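Local structure of uncharacterized protein (Aeromonas hydrophila J-1, 6R1J) at residues M51-Q65 against L87-T99. The protein is the soluble form of AhlC, one component of a tripartite alpha-pore-forming toxin, and probably acts together with its partner proteins in assembling membrane pores. The protein carries 3 engineered substitutions. Residues are numbered along the deposited sequence; the frame is centred on the assembly and turned at random.
Sequences MQQQVLAFAARLELQ and LVQQEIAPIQTLT
Ile95 is the bump around which this antiparallel helix pair fits together. Its two branches spread over the hollow formed by Gln54, Val55 and Phe58: CG2 abuts Val55 CG2 at 3.6 Å, while CG1 lies by Phe58 CB and carries CD1 to the backbone oxygen of Gln54. The Phe58 ring is a second bump. With CG anti to the backbone N, it slants over Ile95 and the backbone oxygen of Glu91 to Ile92, all three on one side of the ring, its CZ 3.6 Å from Ile92 CG1. One turn further along, Leu62 CD1 fits against both methyls of Val88, CG2 nearer at 3.8 Å. At the opposite end, Leu98 CD2 pokes against the Gln54 amide, 3.3 Å from NE2, while Met51 lies crosswise to Thr99, whose OG1 bonds back to Ile95 O.

A salt bridge borders the apolar contact. Arg61, extended from CG to NE, grips Glu91 side-on: NE bonds from above the carboxylate plane, nearly straight (168°), to OE1 at 3.0 Å, and NH1 makes a short, bent bond to the syn lone pair of OE2 at 2.7 Å. The two planes are 61° apart, so the groups meet twisted rather than flat. A water 2.6 Å from Glu91 OE1 is also placed to donate to Gln65 OE1.

The axes of segments 51-65 and 87-99 come within 10.3 Å, 157° between their directions, in an elongated helical bundle. Helix 163-236 packs against both, Leu228 on Phe58 and Leu62, Ile225 on Thr99, whereas helix 244-264 meets Ala59, Leu62 and Glu63.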
ATOM      1  N   MET A  51       6.095  28.307 -21.356  1.00 38.21           N
ATOM      2  CA  MET A  51       6.755  27.483 -22.380  1.00 37.51           C
ATOM      3  C   MET A  51       5.697  26.908 -23.316  1.00 33.47           C
ATOM      4  O   MET A  51       5.927  26.933 -24.542  1.00 37.78           O
ATOM      5  CB  MET A  51       7.568  26.349 -21.772  1.00 39.10           C
ATOM      6  CG  MET A  51       8.047  25.392 -22.804  1.00 42.97           C
ATOM      7  SD  MET A  51       8.199  23.713 -22.234  1.00 49.30           S
ATOM      8  CE  MET A  51       6.465  23.283 -22.162  1.00 54.14           C
ATOM      9  N   GLN A  52       4.624  26.380 -22.749  1.00 35.55           N
ATOM     10  CA  GLN A  52       3.461  25.825 -23.489  1.00 36.09           C
ATOM     11  C   GLN A  52       2.885  26.890 -24.448  1.00 37.10           C
ATOM     12  O   GLN A  52       2.700  26.587 -25.612  1.00 35.73           O
ATOM     13  CB  GLN A  52       2.390  25.387 -22.502  1.00 39.11           C
ATOM     14  CG  GLN A  52       1.181  24.727 -23.138  1.00 40.13           C
ATOM     15  CD  GLN A  52       0.223  24.248 -22.070  1.00 46.67           C
ATOM     16  OE1 GLN A  52       0.246  24.741 -20.943  1.00 46.63           O
ATOM     17  NE2 GLN A  52      -0.622  23.280 -22.413  1.00 43.26           N
ATOM     18  N   GLN A  53       2.567  28.080 -23.954  1.00 41.28           N
ATOM     19  CA  GLN A  53       2.041  29.207 -24.771  1.00 47.40           C
ATOM     20  C   GLN A  53       3.025  29.533 -25.901  1.00 44.29           C
ATOM     21  O   GLN A  53       2.554  29.685 -27.042  1.00 41.00           O
ATOM     22  CB  GLN A  53       1.726  30.404 -23.869  1.00 54.21           C
ATOM     23  CG  GLN A  53       0.452  30.192 -23.066  1.00 65.24           C
ATOM     24  CD  GLN A  53       0.227  31.130 -21.898  1.00 77.43           C
ATOM     25  OE1 GLN A  53       1.075  31.946 -21.524  1.00 85.61           O
ATOM     26  NE2 GLN A  53      -0.939  30.993 -21.285  1.00 80.56           N
ATOM     27  N   GLN A  54       4.338  29.557 -25.632  1.00 40.62           N
ATOM     28  CA  GLN A  54       5.370  29.942 -26.636  1.00 41.63           C
ATOM     29  C   GLN A  54       5.523  28.839 -27.692  1.00 42.34           C
ATOM     30  O   GLN A  54       5.682  29.158 -28.890  1.00 35.57           O
ATOM     31  CB  GLN A  54       6.692  30.310 -25.952  1.00 43.71           C
ATOM     32  CG  GLN A  54       6.590  31.619 -25.187  1.00 47.02           C
ATOM     33  CD  GLN A  54       7.893  32.074 -24.594  1.00 49.37           C
ATOM     34  OE1 GLN A  54       7.940  32.648 -23.513  1.00 64.19           O
ATOM     35  NE2 GLN A  54       8.970  31.800 -25.288  1.00 52.43           N
ATOM     36  N   VAL A  55       5.482  27.579 -27.279  1.00 37.75           N
ATOM     37  CA  VAL A  55       5.563  26.440 -28.238  1.00 35.01           C
ATOM     38  C   VAL A  55       4.354  26.489 -29.181  1.00 34.91           C
ATOM     39  O   VAL A  55       4.559  26.304 -30.351  1.00 36.88           O
ATOM     40  CB  VAL A  55       5.643  25.107 -27.498  1.00 36.41           C
ATOM     41  CG1 VAL A  55       5.395  23.930 -28.424  1.00 38.91           C
ATOM     42  CG2 VAL A  55       6.979  24.990 -26.780  1.00 38.45           C
ATOM     43  N   LEU A  56       3.154  26.737 -28.672  1.00 36.18           N
ATOM     44  CA  LEU A  56       1.919  26.751 -29.499  1.00 43.34           C
ATOM     45  C   LEU A  56       1.944  27.943 -30.474  1.00 40.50           C
ATOM     46  O   LEU A  56       1.618  27.733 -31.653  1.00 41.51           O
ATOM     47  CB  LEU A  56       0.718  26.809 -28.566  1.00 39.90           C
ATOM     48  CG  LEU A  56       0.473  25.527 -27.767  1.00 41.47           C
ATOM     49  CD1 LEU A  56      -0.694  25.713 -26.809  1.00 40.82           C
ATOM     50  CD2 LEU A  56       0.228  24.334 -28.681  1.00 40.35           C
ATOM     51  N   ALA A  57       2.374  29.119 -30.007  1.00 38.99           N
ATOM     52  CA  ALA A  57       2.499  30.367 -30.804  1.00 39.46           C
ATOM     53  C   ALA A  57       3.489  30.107 -31.928  1.00 41.21           C
ATOM     54  O   ALA A  57       3.148  30.324 -33.090  1.00 42.74           O
ATOM     55  CB  ALA A  57       2.914  31.524 -29.933  1.00 42.86           C
ATOM     56  N   PHE A  58       4.641  29.542 -31.587  1.00 39.18           N
ATOM     57  CA  PHE A  58       5.684  29.166 -32.554  1.00 38.32           C
ATOM     58  C   PHE A  58       5.109  28.184 -33.567  1.00 39.80           C
ATOM     59  O   PHE A  58       5.352  28.374 -34.800  1.00 35.80           O
ATOM     60  CB  PHE A  58       6.887  28.554 -31.828  1.00 42.05           C
ATOM     61  CG  PHE A  58       7.757  27.693 -32.695  1.00 38.31           C
ATOM     62  CD1 PHE A  58       8.736  28.245 -33.497  1.00 37.08           C
ATOM     63  CD2 PHE A  58       7.562  26.325 -32.735  1.00 37.45           C
ATOM     64  CE1 PHE A  58       9.512  27.445 -34.318  1.00 38.72           C
ATOM     65  CE2 PHE A  58       8.337  25.534 -33.561  1.00 39.85           C
ATOM     66  CZ  PHE A  58       9.311  26.094 -34.351  1.00 38.24           C
ATOM     67  N   ALA A  59       4.407  27.143 -33.088  1.00 33.71           N
ATOM     68  CA  ALA A  59       3.924  26.077 -33.988  1.00 33.63           C
ATOM     69  C   ALA A  59       2.861  26.660 -34.939  1.00 32.98           C
ATOM     70  O   ALA A  59       2.928  26.331 -36.104  1.00 37.39           O
ATOM     71  CB  ALA A  59       3.428  24.898 -33.231  1.00 32.67           C
ATOM     72  N   ALA A  60       1.963  27.506 -34.452  1.00 34.58           N
ATOM     73  CA  ALA A  60       0.876  28.095 -35.277  1.00 36.16           C
ATOM     74  C   ALA A  60       1.525  28.914 -36.399  1.00 38.06           C
ATOM     75  O   ALA A  60       1.176  28.713 -37.560  1.00 35.71           O
ATOM     76  CB  ALA A  60      -0.042  28.933 -34.441  1.00 36.28           C
ATOM     77  N   ARG A  61       2.509  29.739 -36.070  1.00 37.14           N
ATOM     78  CA  ARG A  61       3.202  30.559 -37.091  1.00 40.50           C
ATOM     79  C   ARG A  61       3.921  29.643 -38.093  1.00 47.07           C
ATOM     80  O   ARG A  61       3.771  29.865 -39.335  1.00 42.79           O
ATOM     81  CB  ARG A  61       4.096  31.570 -36.389  1.00 41.27           C
ATOM     82  CG  ARG A  61       5.193  32.160 -37.261  1.00 45.14           C
ATOM     83  CD  ARG A  61       6.014  33.182 -36.497  1.00 47.07           C
ATOM     84  NE  ARG A  61       7.169  33.555 -37.298  1.00 49.84           N
ATOM     85  CZ  ARG A  61       7.222  34.582 -38.134  1.00 58.95           C
ATOM     86  NH1 ARG A  61       8.320  34.801 -38.841  1.00 63.48           N
ATOM     87  NH2 ARG A  61       6.195  35.403 -38.247  1.00 55.96           N
ATOM     88  N   LEU A  62       4.655  28.626 -37.634  1.00 35.34           N
ATOM     89  CA  LEU A  62       5.416  27.766 -38.563  1.00 33.64           C
ATOM     90  C   LEU A  62       4.464  26.892 -39.401  1.00 32.09           C
ATOM     91  O   LEU A  62       4.799  26.626 -40.558  1.00 29.79           O
ATOM     92  CB  LEU A  62       6.450  26.925 -37.808  1.00 35.05           C
ATOM     93  CG  LEU A  62       7.324  26.043 -38.694  1.00 34.95           C
ATOM     94  CD1 LEU A  62       8.057  26.845 -39.750  1.00 37.29           C
ATOM     95  CD2 LEU A  62       8.309  25.256 -37.853  1.00 37.21           C
ATOM     96  N   GLU A  63       3.348  26.419 -38.837  1.00 33.97           N
ATOM     97  CA  GLU A  63       2.357  25.618 -39.602  1.00 33.24           C
ATOM     98  C   GLU A  63       1.923  26.397 -40.862  1.00 35.32           C
ATOM     99  O   GLU A  63       1.972  25.802 -41.980  1.00 37.24           O
ATOM    100  CB  GLU A  63       1.128  25.292 -38.765  1.00 35.37           C
ATOM    101  CG  GLU A  63       0.084  24.530 -39.554  1.00 38.40           C
ATOM    102  CD  GLU A  63      -1.212  24.230 -38.801  1.00 37.72           C
ATOM    103  OE1 GLU A  63      -1.821  23.233 -39.123  1.00 41.86           O
ATOM    104  OE2 GLU A  63      -1.528  24.946 -37.850  1.00 46.45           O
ATOM    105  N   LEU A  64       1.586  27.672 -40.714  1.00 37.97           N
ATOM    106  CA  LEU A  64       1.137  28.500 -41.879  1.00 43.50           C
ATOM    107  C   LEU A  64       2.323  28.760 -42.840  1.00 43.06           C
ATOM    108  O   LEU A  64       2.184  28.613 -44.063  1.00 37.75           O
ATOM    109  CB  LEU A  64       0.512  29.774 -41.314  1.00 44.34           C
ATOM    110  CG  LEU A  64      -0.053  30.768 -42.328  1.00 45.63           C
ATOM    111  CD1 LEU A  64      -1.016  30.082 -43.286  1.00 55.43           C
ATOM    112  CD2 LEU A  64      -0.737  31.913 -41.594  1.00 52.14           C
ATOM    113  N   GLN A  65       3.517  29.021 -42.314  1.00 39.46           N
ATOM    114  CA  GLN A  65       4.726  29.216 -43.145  1.00 38.49           C
ATOM    115  C   GLN A  65       4.960  27.970 -43.991  1.00 34.52           C
ATOM    116  O   GLN A  65       5.214  28.122 -45.192  1.00 35.40           O
ATOM    117  CB  GLN A  65       5.942  29.542 -42.291  1.00 39.90           C
ATOM    118  CG  GLN A  65       5.936  30.923 -41.661  1.00 46.05           C
ATOM    119  CD  GLN A  65       7.073  31.073 -40.671  1.00 50.69           C
ATOM    120  OE1 GLN A  65       7.523  30.102 -40.054  1.00 43.64           O
ATOM    121  NE2 GLN A  65       7.515  32.307 -40.467  1.00 52.86           N
ATOM    122  N   LEU A  87      15.596  31.627 -41.530  1.00 46.15           N
ATOM    123  CA  LEU A  87      14.598  32.289 -40.659  1.00 48.33           C
ATOM    124  C   LEU A  87      13.986  31.263 -39.661  1.00 46.48           C
ATOM    125  O   LEU A  87      13.842  31.591 -38.454  1.00 44.08           O
ATOM    126  CB  LEU A  87      13.527  32.904 -41.551  1.00 51.86           C
ATOM    127  CG  LEU A  87      12.363  33.527 -40.792  1.00 51.90           C
ATOM    128  CD1 LEU A  87      12.820  34.798 -40.090  1.00 58.59           C
ATOM    129  CD2 LEU A  87      11.183  33.780 -41.719  1.00 61.54           C
ATOM    130  N   VAL A  88      13.628  30.072 -40.134  1.00 42.27           N
ATOM    131  CA  VAL A  88      12.986  29.014 -39.285  1.00 45.60           C
ATOM    132  C   VAL A  88      14.027  28.540 -38.246  1.00 44.45           C
ATOM    133  O   VAL A  88      13.668  28.496 -37.061  1.00 45.34           O
ATOM    134  CB  VAL A  88      12.436  27.842 -40.124  1.00 41.65           C
ATOM    135  CG1 VAL A  88      11.968  26.683 -39.246  1.00 43.18           C
ATOM    136  CG2 VAL A  88      11.303  28.279 -41.053  1.00 46.88           C
ATOM    137  N   GLN A  89      15.274  28.256 -38.664  1.00 43.66           N
ATOM    138  CA  GLN A  89      16.367  27.819 -37.729  1.00 46.40           C
ATOM    139  C   GLN A  89      16.534  28.863 -36.612  1.00 47.40           C
ATOM    140  O   GLN A  89      16.682  28.457 -35.438  1.00 42.65           O
ATOM    141  CB  GLN A  89      17.668  27.535 -38.473  1.00 46.95           C
ATOM    142  CG  GLN A  89      17.662  26.183 -39.173  1.00 49.76           C
ATOM    143  CD  GLN A  89      18.926  25.896 -39.953  1.00 56.27           C
ATOM    144  OE1 GLN A  89      19.770  26.772 -40.170  1.00 69.25           O
ATOM    145  NE2 GLN A  89      19.051  24.663 -40.427  1.00 50.51           N
ATOM    146  N   GLN A  90      16.422  30.158 -36.937  1.00 49.96           N
ATOM    147  CA  GLN A  90      16.558  31.288 -35.977  1.00 50.78           C
ATOM    148  C   GLN A  90      15.365  31.334 -35.032  1.00 50.31           C
ATOM    149  O   GLN A  90      15.502  31.812 -33.877  1.00 44.12           O
ATOM    150  CB  GLN A  90      16.645  32.613 -36.732  1.00 54.77           C
ATOM    151  CG  GLN A  90      17.933  32.757 -37.531  1.00 65.85           C
ATOM    152  CD  GLN A  90      17.929  33.984 -38.416  1.00 72.69           C
ATOM    153  OE1 GLN A  90      17.059  34.852 -38.302  1.00 73.30           O
ATOM    154  NE2 GLN A  90      18.905  34.052 -39.311  1.00 72.93           N
ATOM    155  N   GLU A  91      14.204  30.901 -35.514  1.00 46.98           N
ATOM    156  CA  GLU A  91      12.976  30.935 -34.701  1.00 46.79           C
ATOM    157  C   GLU A  91      12.877  29.667 -33.846  1.00 39.13           C
ATOM    158  O   GLU A  91      12.205  29.734 -32.819  1.00 42.18           O
ATOM    159  CB  GLU A  91      11.774  31.230 -35.596  1.00 52.08           C
ATOM    160  CG  GLU A  91      11.697  32.693 -35.963  1.00 54.46           C
ATOM    161  CD  GLU A  91      10.609  33.036 -36.966  1.00 59.60           C
ATOM    162  OE1 GLU A  91       9.804  32.141 -37.309  1.00 57.85           O
ATOM    163  OE2 GLU A  91      10.586  34.199 -37.417  1.00 51.45           O
ATOM    164  N   ILE A  92      13.436  28.541 -34.275  1.00 40.76           N
ATOM    165  CA  ILE A  92      13.435  27.296 -33.454  1.00 43.26           C
ATOM    166  C   ILE A  92      14.361  27.497 -32.236  1.00 43.07           C
ATOM    167  O   ILE A  92      13.956  27.165 -31.135  1.00 41.73           O
ATOM    168  CB  ILE A  92      13.880  26.116 -34.335  1.00 42.19           C
ATOM    169  CG1 ILE A  92      12.743  25.660 -35.253  1.00 36.11           C
ATOM    170  CG2 ILE A  92      14.426  24.941 -33.529  1.00 49.04           C
ATOM    171  CD1 ILE A  92      13.213  24.812 -36.384  1.00 35.12           C
ATOM    172  N   ALA A  93      15.551  28.076 -32.439  1.00 49.57           N
ATOM    173  CA  ALA A  93      16.636  28.190 -31.425  1.00 45.46           C
ATOM    174  C   ALA A  93      16.075  28.578 -30.068  1.00 41.52           C
ATOM    175  O   ALA A  93      16.290  27.839 -29.122  1.00 47.32           O
ATOM    176  CB  ALA A  93      17.719  29.157 -31.845  1.00 48.69           C
ATOM    177  N   PRO A  94      15.393  29.732 -29.904  1.00 45.94           N
ATOM    178  CA  PRO A  94      14.859  30.124 -28.601  1.00 44.26           C
ATOM    179  C   PRO A  94      13.792  29.186 -28.007  1.00 47.89           C
ATOM    180  O   PRO A  94      13.682  29.129 -26.802  1.00 41.89           O
ATOM    181  CB  PRO A  94      14.212  31.492 -28.842  1.00 49.58           C
ATOM    182  CG  PRO A  94      13.996  31.553 -30.353  1.00 48.76           C
ATOM    183  CD  PRO A  94      15.116  30.730 -30.947  1.00 51.27           C
ATOM    184  N   ILE A  95      13.020  28.466 -28.833  1.00 49.00           N
ATOM    185  CA  ILE A  95      11.934  27.593 -28.299  1.00 44.68           C
ATOM    186  C   ILE A  95      12.600  26.308 -27.834  1.00 39.24           C
ATOM    187  O   ILE A  95      12.178  25.806 -26.787  1.00 43.22           O
ATOM    188  CB  ILE A  95      10.784  27.338 -29.311  1.00 47.63           C
ATOM    189  CG1 ILE A  95      10.189  28.647 -29.845  1.00 54.78           C
ATOM    190  CG2 ILE A  95       9.685  26.502 -28.674  1.00 50.53           C
ATOM    191  CD1 ILE A  95       9.450  29.462 -28.809  1.00 54.73           C
ATOM    192  N   GLN A  96      13.558  25.812 -28.623  1.00 38.04           N
ATOM    193  CA  GLN A  96      14.300  24.579 -28.301  1.00 41.41           C
ATOM    194  C   GLN A  96      15.053  24.827 -26.983  1.00 46.56           C
ATOM    195  O   GLN A  96      15.075  23.896 -26.144  1.00 40.30           O
ATOM    196  CB  GLN A  96      15.241  24.186 -29.423  1.00 38.38           C
ATOM    197  CG  GLN A  96      15.795  22.782 -29.276  1.00 41.74           C
ATOM    198  CD  GLN A  96      16.386  22.248 -30.552  1.00 43.41           C
ATOM    199  OE1 GLN A  96      16.649  22.995 -31.485  1.00 48.53           O
ATOM    200  NE2 GLN A  96      16.581  20.942 -30.615  1.00 43.57           N
ATOM    201  N   THR A  97      15.537  26.055 -26.778  1.00 40.48           N
ATOM    202  CA  THR A  97      16.345  26.441 -25.589  1.00 44.54           C
ATOM    203  C   THR A  97      15.442  26.495 -24.361  1.00 45.32           C
ATOM    204  O   THR A  97      15.796  25.824 -23.361  1.00 43.37           O
ATOM    205  CB  THR A  97      17.168  27.714 -25.850  1.00 41.59           C
ATOM    206  OG1 THR A  97      18.135  27.297 -26.816  1.00 40.87           O
ATOM    207  CG2 THR A  97      17.872  28.248 -24.625  1.00 43.83           C
ATOM    208  N   LEU A  98      14.305  27.201 -24.447  1.00 43.15           N
ATOM    209  CA  LEU A  98      13.350  27.366 -23.329  1.00 42.61           C
ATOM    210  C   LEU A  98      12.810  25.989 -22.904  1.00 42.56           C
ATOM    211  O   LEU A  98      12.607  25.735 -21.682  1.00 38.14           O
ATOM    212  CB  LEU A  98      12.219  28.294 -23.774  1.00 45.40           C
ATOM    213  CG  LEU A  98      11.227  28.678 -22.672  1.00 48.42           C
ATOM    214  CD1 LEU A  98      11.887  29.514 -21.582  1.00 49.53           C
ATOM    215  CD2 LEU A  98      10.031  29.421 -23.236  1.00 50.64           C
ATOM    216  N   THR A  99      12.593  25.102 -23.867  1.00 39.91           N
ATOM    217  CA  THR A  99      12.106  23.736 -23.584  1.00 37.76           C
ATOM    218  C   THR A  99      13.190  22.973 -22.805  1.00 38.09           C
ATOM    219  O   THR A  99      12.859  22.393 -21.754  1.00 39.68           O
ATOM    220  CB  THR A  99      11.689  23.031 -24.869  1.00 37.15           C
ATOM    221  OG1 THR A  99      10.737  23.863 -25.544  1.00 41.45           O
ATOM    222  CG2 THR A  99      11.097  21.673 -24.571  1.00 40.45           C
TER
HETATM  223  O   HOH W   1       7.432  30.192 -35.680  1.00 46.45           O
HETATM  224  O   HOH W   2       9.108  29.658 -37.602  1.00 45.99           O